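Local coordinates for ornithine decarboxylase (Entamoeba histolytica, PDB 4AIB), which probably catalyses the pyridoxal 5'-phosphate-dependent decarboxylation of L-ornithine, the single step from L-ornithine to putrescine, as a homodimer, at residues G27-D32 / H379-L384. Residues are numbered along the deposited sequence; the frame is centred on the assembly and turned at random.
Sequences GFWIFD and HVIYTL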
loop_
_atom_site.group_PDB
_atom_site.type_symbol
_atom_site.label_atom_id
_atom_site.label_comp_id
_atom_site.label_asym_id
_atom_site.label_seq_id
_atom_site.Cartn_x
_atom_site.Cartn_y
_atom_site.Cartn_z
ATOM N N GLY A 27 3.879 -3.247 -18.039
ATOM C CA GLY A 27 3.686 -4.694 -17.999
ATOM C C GLY A 27 2.265 -5.105 -18.332
ATOM O O GLY A 27 1.403 -4.256 -18.573
ATOM N N PHE A 28 2.025 -6.414 -18.351
ATOM C CA PHE A 28 0.686 -6.958 -18.570
ATOM C C PHE A 28 0.467 -8.271 -17.819
ATOM O O PHE A 28 1.416 -9.012 -17.555
ATOM C CB PHE A 28 0.386 -7.120 -20.070
ATOM C CG PHE A 28 1.280 -8.102 -20.779
ATOM C CD1 PHE A 28 0.939 -9.451 -20.850
ATOM C CD2 PHE A 28 2.452 -7.677 -21.395
ATOM C CE1 PHE A 28 1.757 -10.356 -21.507
ATOM C CE2 PHE A 28 3.273 -8.579 -22.056
ATOM C CZ PHE A 28 2.924 -9.919 -22.114
ATOM N N TRP A 29 -0.792 -8.544 -17.483
ATOM C CA TRP A 29 -1.164 -9.754 -16.752
ATOM C C TRP A 29 -1.652 -10.833 -17.674
ATOM O O TRP A 29 -2.294 -10.552 -18.687
ATOM C CB TRP A 29 -2.241 -9.438 -15.722
ATOM C CG TRP A 29 -1.795 -8.497 -14.628
ATOM C CD1 TRP A 29 -1.929 -7.110 -14.593
ATOM C CD2 TRP A 29 -1.134 -8.847 -13.363
ATOM N NE1 TRP A 29 -1.409 -6.597 -13.430
ATOM C CE2 TRP A 29 -0.918 -7.581 -12.649
ATOM C CE3 TRP A 29 -0.715 -10.034 -12.773
ATOM C CZ2 TRP A 29 -0.307 -7.535 -11.404
ATOM C CZ3 TRP A 29 -0.100 -9.973 -11.517
ATOM C CH2 TRP A 29 0.098 -8.754 -10.851
ATOM N N ILE A 30 -1.347 -12.084 -17.332
ATOM C CA ILE A 30 -1.883 -13.238 -18.052
ATOM C C ILE A 30 -2.809 -14.031 -17.132
ATOM O O ILE A 30 -2.380 -14.544 -16.096
ATOM C CB ILE A 30 -0.772 -14.149 -18.628
ATOM C CG1 ILE A 30 0.042 -13.399 -19.691
ATOM C CG2 ILE A 30 -1.373 -15.419 -19.222
ATOM C CD1 ILE A 30 1.257 -14.152 -20.198
ATOM N N PHE A 31 -4.080 -14.114 -17.517
ATOM C CA PHE A 31 -5.083 -14.815 -16.724
ATOM C C PHE A 31 -5.103 -16.309 -17.047
ATOM O O PHE A 31 -5.602 -16.726 -18.097
ATOM C CB PHE A 31 -6.468 -14.182 -16.923
ATOM C CG PHE A 31 -7.535 -14.750 -16.027
ATOM C CD1 PHE A 31 -7.419 -14.671 -14.642
ATOM C CD2 PHE A 31 -8.663 -15.353 -16.568
ATOM C CE1 PHE A 31 -8.404 -15.192 -13.816
ATOM C CE2 PHE A 31 -9.653 -15.876 -15.748
ATOM C CZ PHE A 31 -9.522 -15.794 -14.370
ATOM N N ASP A 32 -4.543 -17.101 -16.137
ATOM C CA ASP A 32 -4.474 -18.552 -16.289
ATOM C C ASP A 32 -5.769 -19.187 -15.792
ATOM O O ASP A 32 -5.920 -19.463 -14.600
ATOM C CB ASP A 32 -3.265 -19.112 -15.528
ATOM C CG ASP A 32 -2.860 -20.506 -15.993
ATOM O OD1 ASP A 32 -3.636 -21.165 -16.719
ATOM O OD2 ASP A 32 -1.750 -20.948 -15.626
ATOM N N HIS A 379 -0.934 -2.401 -17.708
ATOM C CA HIS A 379 -1.726 -3.132 -16.720
ATOM C C HIS A 379 -2.927 -3.804 -17.336
ATOM O O HIS A 379 -3.955 -3.997 -16.677
ATOM C CB HIS A 379 -2.133 -2.210 -15.570
ATOM C CG HIS A 379 -2.928 -1.001 -16.007
ATOM N ND1 HIS A 379 -2.346 0.120 -16.472
ATOM C CD2 HIS A 379 -4.303 -0.769 -16.031
ATOM C CE1 HIS A 379 -3.295 1.024 -16.781
ATOM N NE2 HIS A 379 -4.492 0.479 -16.511
ATOM N N VAL A 380 -2.801 -4.170 -18.611
ATOM C CA VAL A 380 -3.848 -4.884 -19.343
ATOM C C VAL A 380 -3.793 -6.368 -18.979
ATOM O O VAL A 380 -2.712 -6.917 -18.763
ATOM C CB VAL A 380 -3.685 -4.715 -20.874
ATOM C CG1 VAL A 380 -4.892 -5.269 -21.620
ATOM C CG2 VAL A 380 -3.478 -3.250 -21.236
ATOM N N ILE A 381 -4.960 -7.008 -18.906
ATOM C CA ILE A 381 -5.047 -8.434 -18.589
ATOM C C ILE A 381 -5.460 -9.241 -19.824
ATOM O O ILE A 381 -6.547 -9.044 -20.372
ATOM C CB ILE A 381 -6.024 -8.709 -17.419
ATOM C CG1 ILE A 381 -5.672 -7.837 -16.205
ATOM C CG2 ILE A 381 -6.012 -10.187 -17.044
ATOM C CD1 ILE A 381 -6.798 -7.675 -15.202
ATOM N N TYR A 382 -4.577 -10.141 -20.253
ATOM C CA TYR A 382 -4.840 -11.022 -21.391
ATOM C C TYR A 382 -5.114 -12.446 -20.911
ATOM O O TYR A 382 -4.348 -13.000 -20.122
ATOM C CB TYR A 382 -3.658 -11.022 -22.367
ATOM C CG TYR A 382 -3.305 -9.665 -22.938
ATOM C CD1 TYR A 382 -3.909 -9.198 -24.105
ATOM C CD2 TYR A 382 -2.356 -8.852 -22.317
ATOM C CE1 TYR A 382 -3.585 -7.956 -24.632
ATOM C CE2 TYR A 382 -2.026 -7.609 -22.836
ATOM C CZ TYR A 382 -2.642 -7.166 -23.992
ATOM O OH TYR A 382 -2.315 -5.933 -24.508
ATOM N N THR A 383 -6.208 -13.033 -21.387
ATOM C CA THR A 383 -6.575 -14.395 -21.007
ATOM C C THR A 383 -5.736 -15.412 -21.780
ATOM O O THR A 383 -5.591 -15.312 -23.002
ATOM C CB THR A 383 -8.083 -14.662 -21.221
ATOM O OG1 THR A 383 -8.845 -13.607 -20.623
ATOM C CG2 THR A 383 -8.498 -15.990 -20.595
ATOM N N LEU A 384 -5.180 -16.377 -21.050
ATOM C CA LEU A 384 -4.377 -17.451 -21.631
ATOM C C LEU A 384 -5.244 -18.382 -22.483
ATOM O O LEU A 384 -6.318 -18.806 -22.040
ATOM C CB LEU A 384 -3.670 -18.240 -20.523
ATOM C CG LEU A 384 -2.621 -19.297 -20.892
ATOM C CD1 LEU A 384 -1.304 -18.656 -21.304
ATOM C CD2 LEU A 384 -2.401 -20.251 -19.729
#
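Phe28 holds CG in the crowded position between its backbone N and carbonyl carbon (chi1 63°), while Tyr382, with CG beside its own backbone N (chi1 -59°), swings its ring back toward the neighbouring strand. The two rings therefore meet nearly perpendicular, as an offset edge-to-face pair with centroids 5.5 Å apart, the edge of Tyr382 directed at the face of Phe28. Tyr382 CD2 comes 3.7 Å from Phe28 CD1, and Val380 CG1 lies over one face of the tyrosine ring, offset toward its rim. A flat ring can thus offer an edge to Phe28 and a face to Val380, whose beta-branching agrees with an extended strand.

Beneath them the strands run parallel, linked by alternating hydrogen bonds: Trp29 N gives to Val380 O and Trp29 O receives from Tyr382 N, both 2.8 Å and in the carbonyl plane. Phe31 repeats the pattern, its N giving to Tyr382 O and its O accepting Leu384 N at 3.0 Å, though here each donor stands above the carbonyl plane.

On the face of Trp29 and Phe31, Ile381 spreads its branches between them: CG1 lies 3.8 Å from Trp29 CB, and CG2 touches Phe31 CB. Phe31, with CG anti to its backbone N (chi1 -174°), carries its ring onward to Leu64 and Leu67 of helix 62-70. On the other face Ile30 CG2 packs 3.8 Å from Leu384 CD1, and Phe11 of helix 6-16 touches both residues as well as Tyr382. Asp32, its short carboxylate suited to N-capping helix 33-46, bonds His268 NE2 through OD2 and, weakly, Gly35 N through OD1.

Strand 27-31, antiparallel to strand 267-281 on its other side, thus joins the chain's N-terminal part to C-terminal strand 380-383 within the mixed beta domain that accompanies the TIM-barrel in class-II Orn/Lys/Arg decarboxylases.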